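Local coordinates for substrate-binding protein (Synechococcus sp., PDB 6WPN) that probably binds a sugar or oligosaccharide in the periplasm as the substrate-binding component of a transport system, at residues S206-D209 with A210-A214; V413-A416 with E417-W420. All blocks are in the same frame, centred on the assembly; numbering follows the deposited sequence.

Contact 1: S206-D209 with A210-A214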
# COMPACT_ATOMS: atom_id res chain seq x y z
N SER A 206 15.04 -12.17 1.33
CA SER A 206 15.77 -11.09 0.66
C SER A 206 15.50 -11.19 -0.83
O SER A 206 15.76 -12.23 -1.45
CB SER A 206 17.26 -11.18 0.96
OG SER A 206 17.98 -10.18 0.25
N LEU A 207 14.97 -10.12 -1.42
CA LEU A 207 14.56 -10.17 -2.82
C LEU A 207 15.72 -9.86 -3.77
O LEU A 207 16.01 -10.66 -4.67
CB LEU A 207 13.41 -9.19 -3.07
CG LEU A 207 12.10 -9.42 -2.31
CD1 LEU A 207 11.09 -8.33 -2.64
CD2 LEU A 207 11.52 -10.80 -2.60
N LEU A 208 16.39 -8.73 -3.59
CA LEU A 208 17.46 -8.28 -4.47
C LEU A 208 18.72 -7.97 -3.67
O LEU A 208 18.64 -7.52 -2.53
CB LEU A 208 17.06 -7.03 -5.25
CG LEU A 208 15.76 -7.05 -6.06
CD1 LEU A 208 15.52 -5.70 -6.72
CD2 LEU A 208 15.81 -8.16 -7.10
N ASP A 209 19.87 -8.24 -4.27
CA ASP A 209 21.13 -7.81 -3.69
C ASP A 209 21.56 -6.47 -4.29
O ASP A 209 20.86 -5.87 -5.11
CB ASP A 209 22.21 -8.87 -3.92
CG ASP A 209 22.46 -9.15 -5.41
OD1 ASP A 209 21.95 -8.42 -6.28
OD2 ASP A 209 23.19 -10.11 -5.70
N ALA A 210 22.74 -6.00 -3.87
CA ALA A 210 23.40 -4.92 -4.58
C ALA A 210 23.98 -5.51 -5.85
O ALA A 210 24.82 -6.41 -5.77
CB ALA A 210 24.48 -4.28 -3.71
N ARG A 211 23.53 -5.01 -7.01
CA ARG A 211 23.78 -5.47 -8.38
C ARG A 211 22.44 -5.82 -9.02
O ARG A 211 22.38 -6.14 -10.21
CB ARG A 211 24.72 -6.68 -8.49
CG ARG A 211 26.21 -6.36 -8.46
CD ARG A 211 27.02 -7.57 -8.92
NE ARG A 211 27.22 -7.62 -10.36
CZ ARG A 211 27.21 -8.74 -11.08
NH1 ARG A 211 27.40 -8.69 -12.39
NH2 ARG A 211 27.00 -9.90 -10.48
N GLN A 212 21.38 -5.78 -8.21
CA GLN A 212 20.01 -6.03 -8.67
C GLN A 212 19.82 -7.47 -9.15
O GLN A 212 18.94 -7.75 -9.96
CB GLN A 212 19.60 -5.04 -9.75
CG GLN A 212 19.68 -3.60 -9.29
CD GLN A 212 18.65 -3.30 -8.23
OE1 GLN A 212 18.87 -3.52 -7.03
NE2 GLN A 212 17.52 -2.79 -8.65
N ARG A 213 20.64 -8.39 -8.64
CA ARG A 213 20.52 -9.79 -8.99
C ARG A 213 19.54 -10.49 -8.03
O ARG A 213 19.28 -10.02 -6.92
CB ARG A 213 21.89 -10.47 -8.92
CG ARG A 213 22.86 -10.10 -10.04
CD ARG A 213 22.31 -10.35 -11.44
NE ARG A 213 23.38 -10.44 -12.43
CZ ARG A 213 23.71 -9.46 -13.27
NH1 ARG A 213 23.06 -8.31 -13.25
NH2 ARG A 213 24.71 -9.64 -14.13
N ALA A 214 19.00 -11.62 -8.48
CA ALA A 214 18.05 -12.37 -7.67
C ALA A 214 18.71 -12.86 -6.39
O ALA A 214 19.77 -13.50 -6.43
CB ALA A 214 17.48 -13.54 -8.46

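Contact 2: V413-A416 with E417-W420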
# COMPACT_ATOMS: atom_id res chain seq x y z
N VAL A 413 10.80 -21.43 -7.68
CA VAL A 413 11.90 -20.60 -7.21
C VAL A 413 12.99 -20.50 -8.27
O VAL A 413 13.48 -19.41 -8.58
CB VAL A 413 12.46 -21.15 -5.89
CG1 VAL A 413 13.65 -20.32 -5.42
CG2 VAL A 413 11.37 -21.18 -4.83
N LEU A 414 13.39 -21.65 -8.82
CA LEU A 414 14.46 -21.64 -9.81
C LEU A 414 14.04 -20.89 -11.06
O LEU A 414 14.81 -20.08 -11.60
CB LEU A 414 14.86 -23.08 -10.17
CG LEU A 414 16.10 -23.09 -11.05
CD1 LEU A 414 17.31 -22.67 -10.23
CD2 LEU A 414 16.31 -24.45 -11.71
N GLU A 415 12.81 -21.12 -11.54
CA GLU A 415 12.34 -20.41 -12.73
C GLU A 415 12.28 -18.91 -12.48
O GLU A 415 12.69 -18.12 -13.34
CB GLU A 415 10.96 -20.94 -13.14
CG GLU A 415 10.94 -22.39 -13.61
CD GLU A 415 11.49 -22.57 -15.01
OE1 GLU A 415 11.74 -21.56 -15.69
OE2 GLU A 415 11.67 -23.74 -15.43
N ALA A 416 11.79 -18.50 -11.31
CA ALA A 416 11.75 -17.08 -10.99
C ALA A 416 13.16 -16.50 -10.91
O ALA A 416 13.42 -15.42 -11.45
CB ALA A 416 11.00 -16.85 -9.68
N GLU A 417 14.08 -17.21 -10.25
CA GLU A 417 15.45 -16.72 -10.13
C GLU A 417 16.09 -16.55 -11.50
O GLU A 417 16.73 -15.53 -11.78
CB GLU A 417 16.27 -17.68 -9.27
CG GLU A 417 17.74 -17.34 -9.21
CD GLU A 417 18.58 -18.48 -8.64
OE1 GLU A 417 18.38 -19.64 -9.06
OE2 GLU A 417 19.42 -18.20 -7.76
N GLN A 418 15.92 -17.54 -12.38
CA GLN A 418 16.56 -17.49 -13.69
C GLN A 418 15.92 -16.44 -14.59
O GLN A 418 16.61 -15.75 -15.34
CB GLN A 418 16.50 -18.87 -14.34
CG GLN A 418 17.36 -19.90 -13.63
CD GLN A 418 17.06 -21.32 -14.07
OE1 GLN A 418 16.08 -21.57 -14.76
NE2 GLN A 418 17.92 -22.25 -13.67
N GLN A 419 14.59 -16.29 -14.51
CA GLN A 419 13.92 -15.27 -15.31
C GLN A 419 14.30 -13.86 -14.86
O GLN A 419 14.52 -12.98 -15.69
CB GLN A 419 12.41 -15.46 -15.26
CG GLN A 419 11.94 -16.68 -16.03
CD GLN A 419 10.43 -16.72 -16.19
OE1 GLN A 419 9.73 -15.81 -15.75
NE2 GLN A 419 9.93 -17.78 -16.82
N TRP A 420 14.37 -13.62 -13.54
CA TRP A 420 14.77 -12.30 -13.07
C TRP A 420 16.21 -11.99 -13.47
O TRP A 420 16.52 -10.86 -13.87
CB TRP A 420 14.61 -12.19 -11.56
CG TRP A 420 15.25 -10.93 -11.04
CD1 TRP A 420 16.46 -10.82 -10.42
CD2 TRP A 420 14.74 -9.59 -11.16
NE1 TRP A 420 16.72 -9.50 -10.12
CE2 TRP A 420 15.68 -8.73 -10.57
CE3 TRP A 420 13.57 -9.05 -11.70
CZ2 TRP A 420 15.48 -7.35 -10.49
CZ3 TRP A 420 13.37 -7.68 -11.63
CH2 TRP A 420 14.33 -6.85 -11.03

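Contact 1: S206-D209 with A210-A214
A type II beta turn from Asp209 to Gln212 makes the tip of a small hairpin-like loop between helices 195-202 and 219-233. Its arms meet in a single bridge, Leu208 with Ala214. Gln212 N closes the turn on Asp209 O at 3.1 Å. Just behind it, Asp209 N bonds to Arg213 O at 3.2 Å and ties the two arms together. Leu208 CA adds a weaker CA-H...O contact to the same Arg213 O, at 3.5 Å. Asp209 also works through its side chain. With chi1 at 60°, CG sits between the backbone N and the carbonyl carbon, and the carboxylate folds in over the turn. OD1 accepts Arg213 N at 2.7 Å on its syn side, 24° out of the carboxylate plane. Replacing Asp209 by an alanine is likely to leave Arg213 N without this acceptor and the far side of the turn less firmly held. The pair is not a salt bridge, because the guanidinium of Arg213 leads away from the carboxylate. Its NH1 bonds instead to Trp428 O, near the C-terminus. Arg211 CZ lies over one face of that guanidinium, offset toward the rim; both arginines make long, weak ion pairs with the terminal carboxylate of Pro429. On the Leu208 side, methyl CD1 rests against the amide end of Gln212, 4.0 Å from its OE1.

Contact 2: V413-A416 with E417-W420
Residues Val413 to Trp420 form about two turns of helix 409-427, with four successive i to i+4 bonds, from Glu417 N to Val413 O (2.8 Å) through Trp420 N to Ala416 O (2.9 Å), all near 160° at the hydrogen. The main side-chain meeting is Leu414 with Gln418, one turn on. Gln418 CG is anti to its carbonyl carbon (chi1 -68°), which turns the chain back toward the start of the helix. The rest of the chain is extended and crosses Leu414. Gln418 NE2 comes to 3.3 Å from Leu414 CG and also lies close to both methyls. Leu414 CD1 meets a second polar group, Glu417 OE1, at 3.4 Å. Gln419 repeats the backward lean of Gln418: its CG passes 3.1 Å from Glu415 O, a tight approach. Gln419 and Glu415 both also touch Gln398 of helix 388-403. Trp420 takes the other course. Its CG is anti to the backbone N (chi1 170°), and the indole leads away from the preceding turn toward Leu208 and Leu391, where NE1 bonds to Gln212 O. Across this turn the hydrogen bonds are all between backbone atoms. The side chains add van der Waals contact, with amide and carboxylate ends lying against leucine carbons. Glu417 and Trp420 find polar partners outside the turn, in Asn217 (weakly) and Gln212.

Contact 1 is a surface loop, and contact 2 is a partly buried piece of helix 409-427. Their centres are about 12 Å apart, and they touch directly. Trp420 is the joint: its NE1 lies 2.8 Å from Gln212 O, a probable hydrogen bond, and its indole packs against Leu208 and Ala214. The loop therefore sits on the C-terminal helix, and both contacts also reach helix 388-403, through Leu391. Their chemistry differs. In 206-214 a carboxylate supplements an irregular set of backbone bonds. In 413-420 the regular helix supplies the bonds within the segment. Side chains there touch mainly by van der Waals contact, with Trp420 and, weakly, Glu417 bonding outward.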